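Local coordinates for protein enoyl-CoA hydratase (Bacillus halodurans, PDB 3LKE) that probably hydrates the double bond of enoyl-CoA thioesters, or catalyses a related acyl-CoA reaction, as a member of the crotonase family, at residues I49-Q55 with K102-L107. Residues are numbered along the deposited sequence; the frame is centred on the assembly and turned at random.
Sequences IHSIILQ and KVTVAL
Lys102 reaches back over the start of the neighbouring strand and sets its NZ 2.9 Å from Ile49 O, a hydrogen bond whose donor is tilted 23° from the carbonyl plane. A bend at chi2 (-62°) swings the otherwise extended chain that way; its side chain crosses that of Ile49 at about a right angle, with Lys102 CE 3.8 Å from Ile49 CG1, while CG rests against Ile52 CD1. NZ also bonds to Glu46 O, and the ammonium thus ties together two backbone carbonyls near the end of helix 30-45. With alanine in place of the lysine, both carbonyls would probably lose this donor and a gap would be likely to open beside Ile49 and Ile52.

From there the strands run parallel in a regular ladder. Val103 N bonds to His50 O, Ile52 takes Val103 O through its N and gives its O to Val105 N, and Leu54 does the same between Val105 and Leu107, ending in Leu107 N to Leu54 O at 2.8 Å. The tight spot is on the Ser51, Ile53, Val103 and Val105 face: Ile53 CD1 presses on Val105 CB at 3.5 Å, closer than usual for two carbons, and Ile53 CG2 meets Leu107 CD1 at 3.6 Å. Ser51 OG, 2.8 Å from His50 ND1, sits in the plane of the imidazole at its edge. Packing thins at the partly exposed Gln55, which offers Leu107 CD1 just its OE1, at 3.7 Å, while NE2 bonds to Thr18 OG1.

These are inner strands of the crotonase-fold sheet: 51-56 pairs on its other edge with strand 14-19, and 103-108 lies next to 125-129. Helix 190-205 packs on the tight face through Val204 and Tyr200, whereas Cys123 and Met120 meet Leu54 and Ala106 on the reverse.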
loop_
_atom_site.group_PDB
_atom_site.type_symbol
_atom_site.label_atom_id
_atom_site.label_comp_id
_atom_site.label_asym_id
_atom_site.label_seq_id
_atom_site.Cartn_x
_atom_site.Cartn_y
_atom_site.Cartn_z
ATOM N N ILE A 49 28.218 -15.010 0.261
ATOM C CA ILE A 49 27.927 -13.591 0.426
ATOM C C ILE A 49 26.552 -13.368 1.038
ATOM O O ILE A 49 25.665 -14.207 0.901
ATOM C CB ILE A 49 28.025 -12.826 -0.900
ATOM C CG1 ILE A 49 26.933 -13.286 -1.871
ATOM C CG2 ILE A 49 29.421 -12.986 -1.498
ATOM C CD1 ILE A 49 26.972 -12.579 -3.208
ATOM N N HIS A 50 26.398 -12.239 1.720
ATOM C CA HIS A 50 25.123 -11.870 2.329
ATOM C C HIS A 50 24.472 -10.684 1.617
ATOM O O HIS A 50 23.281 -10.411 1.805
ATOM C CB HIS A 50 25.311 -11.544 3.810
ATOM C CG HIS A 50 26.475 -10.642 4.090
ATOM N ND1 HIS A 50 26.491 -9.310 3.732
ATOM C CD2 HIS A 50 27.664 -10.883 4.696
ATOM C CE1 HIS A 50 27.637 -8.769 4.109
ATOM N NE2 HIS A 50 28.367 -9.703 4.694
ATOM N N SER A 51 25.251 -9.989 0.793
ATOM C CA SER A 51 24.781 -8.763 0.163
ATOM C C SER A 51 25.292 -8.620 -1.266
ATOM O O SER A 51 26.312 -9.203 -1.651
ATOM C CB SER A 51 25.230 -7.544 0.971
ATOM O OG SER A 51 24.799 -7.615 2.312
ATOM N N ILE A 52 24.557 -7.834 -2.044
ATOM C CA ILE A 52 24.955 -7.447 -3.384
ATOM C C ILE A 52 24.780 -5.941 -3.488
ATOM O O ILE A 52 23.698 -5.417 -3.228
ATOM C CB ILE A 52 24.097 -8.138 -4.451
ATOM C CG1 ILE A 52 24.334 -9.648 -4.429
ATOM C CG2 ILE A 52 24.424 -7.591 -5.829
ATOM C CD1 ILE A 52 23.424 -10.417 -5.329
ATOM N N ILE A 53 25.855 -5.248 -3.854
ATOM C CA ILE A 53 25.857 -3.797 -3.968
ATOM C C ILE A 53 25.983 -3.400 -5.436
ATOM O O ILE A 53 26.914 -3.838 -6.111
ATOM C CB ILE A 53 27.075 -3.194 -3.214
ATOM C CG1 ILE A 53 27.039 -3.587 -1.737
ATOM C CG2 ILE A 53 27.098 -1.674 -3.361
ATOM C CD1 ILE A 53 25.852 -3.015 -0.990
ATOM N N LEU A 54 25.056 -2.577 -5.930
ATOM C CA LEU A 54 25.116 -2.103 -7.318
ATOM C C LEU A 54 25.553 -0.653 -7.314
ATOM O O LEU A 54 25.035 0.150 -6.532
ATOM C CB LEU A 54 23.751 -2.261 -8.003
ATOM C CG LEU A 54 23.325 -3.717 -8.205
ATOM C CD1 LEU A 54 22.020 -3.959 -7.449
ATOM C CD2 LEU A 54 23.163 -4.043 -9.668
ATOM N N GLN A 55 26.537 -0.318 -8.149
ATOM C CA GLN A 55 27.120 1.021 -8.120
ATOM C C GLN A 55 27.697 1.400 -9.483
ATOM O O GLN A 55 27.739 0.578 -10.389
ATOM C CB GLN A 55 28.227 1.084 -7.058
ATOM C CG GLN A 55 29.370 0.113 -7.305
ATOM C CD GLN A 55 30.372 0.095 -6.147
ATOM O OE1 GLN A 55 30.144 0.702 -5.099
ATOM N NE2 GLN A 55 31.481 -0.604 -6.339
ATOM N N LYS A 102 19.976 -12.391 -1.405
ATOM C CA LYS A 102 20.941 -11.546 -0.715
ATOM C C LYS A 102 20.338 -10.180 -0.466
ATOM O O LYS A 102 19.405 -9.775 -1.166
ATOM C CB LYS A 102 22.202 -11.368 -1.576
ATOM C CG LYS A 102 22.672 -12.647 -2.236
ATOM C CD LYS A 102 23.036 -13.675 -1.188
ATOM C CE LYS A 102 23.569 -14.954 -1.826
ATOM N NZ LYS A 102 24.038 -15.904 -0.776
ATOM N N VAL A 103 20.860 -9.463 0.523
ATOM C CA VAL A 103 20.434 -8.084 0.714
ATOM C C VAL A 103 20.965 -7.282 -0.467
ATOM O O VAL A 103 22.162 -7.318 -0.768
ATOM C CB VAL A 103 20.950 -7.469 2.021
ATOM C CG1 VAL A 103 20.583 -6.002 2.073
ATOM C CG2 VAL A 103 20.402 -8.223 3.242
ATOM N N THR A 104 20.079 -6.550 -1.130
ATOM C CA THR A 104 20.453 -5.815 -2.334
ATOM C C THR A 104 20.400 -4.301 -2.097
ATOM O O THR A 104 19.416 -3.771 -1.579
ATOM C CB THR A 104 19.545 -6.213 -3.517
ATOM O OG1 THR A 104 18.176 -6.008 -3.141
ATOM C CG2 THR A 104 19.756 -7.668 -3.863
ATOM N N VAL A 105 21.482 -3.608 -2.453
ATOM C CA VAL A 105 21.569 -2.175 -2.238
ATOM C C VAL A 105 22.077 -1.491 -3.505
ATOM O O VAL A 105 23.065 -1.934 -4.087
ATOM C CB VAL A 105 22.552 -1.858 -1.088
ATOM C CG1 VAL A 105 22.624 -0.356 -0.832
ATOM C CG2 VAL A 105 22.151 -2.613 0.168
ATOM N N ALA A 106 21.412 -0.412 -3.917
ATOM C CA ALA A 106 21.884 0.394 -5.040
ATOM C C ALA A 106 22.435 1.718 -4.542
ATOM O O ALA A 106 21.818 2.395 -3.724
ATOM C CB ALA A 106 20.753 0.620 -6.051
ATOM N N LEU A 107 23.627 2.077 -5.011
ATOM C CA LEU A 107 24.233 3.338 -4.603
ATOM C C LEU A 107 24.141 4.301 -5.774
ATOM O O LEU A 107 24.833 4.110 -6.778
ATOM C CB LEU A 107 25.700 3.121 -4.202
ATOM C CG LEU A 107 25.917 2.012 -3.171
ATOM C CD1 LEU A 107 27.406 1.848 -2.840
ATOM C CD2 LEU A 107 25.128 2.342 -1.915
#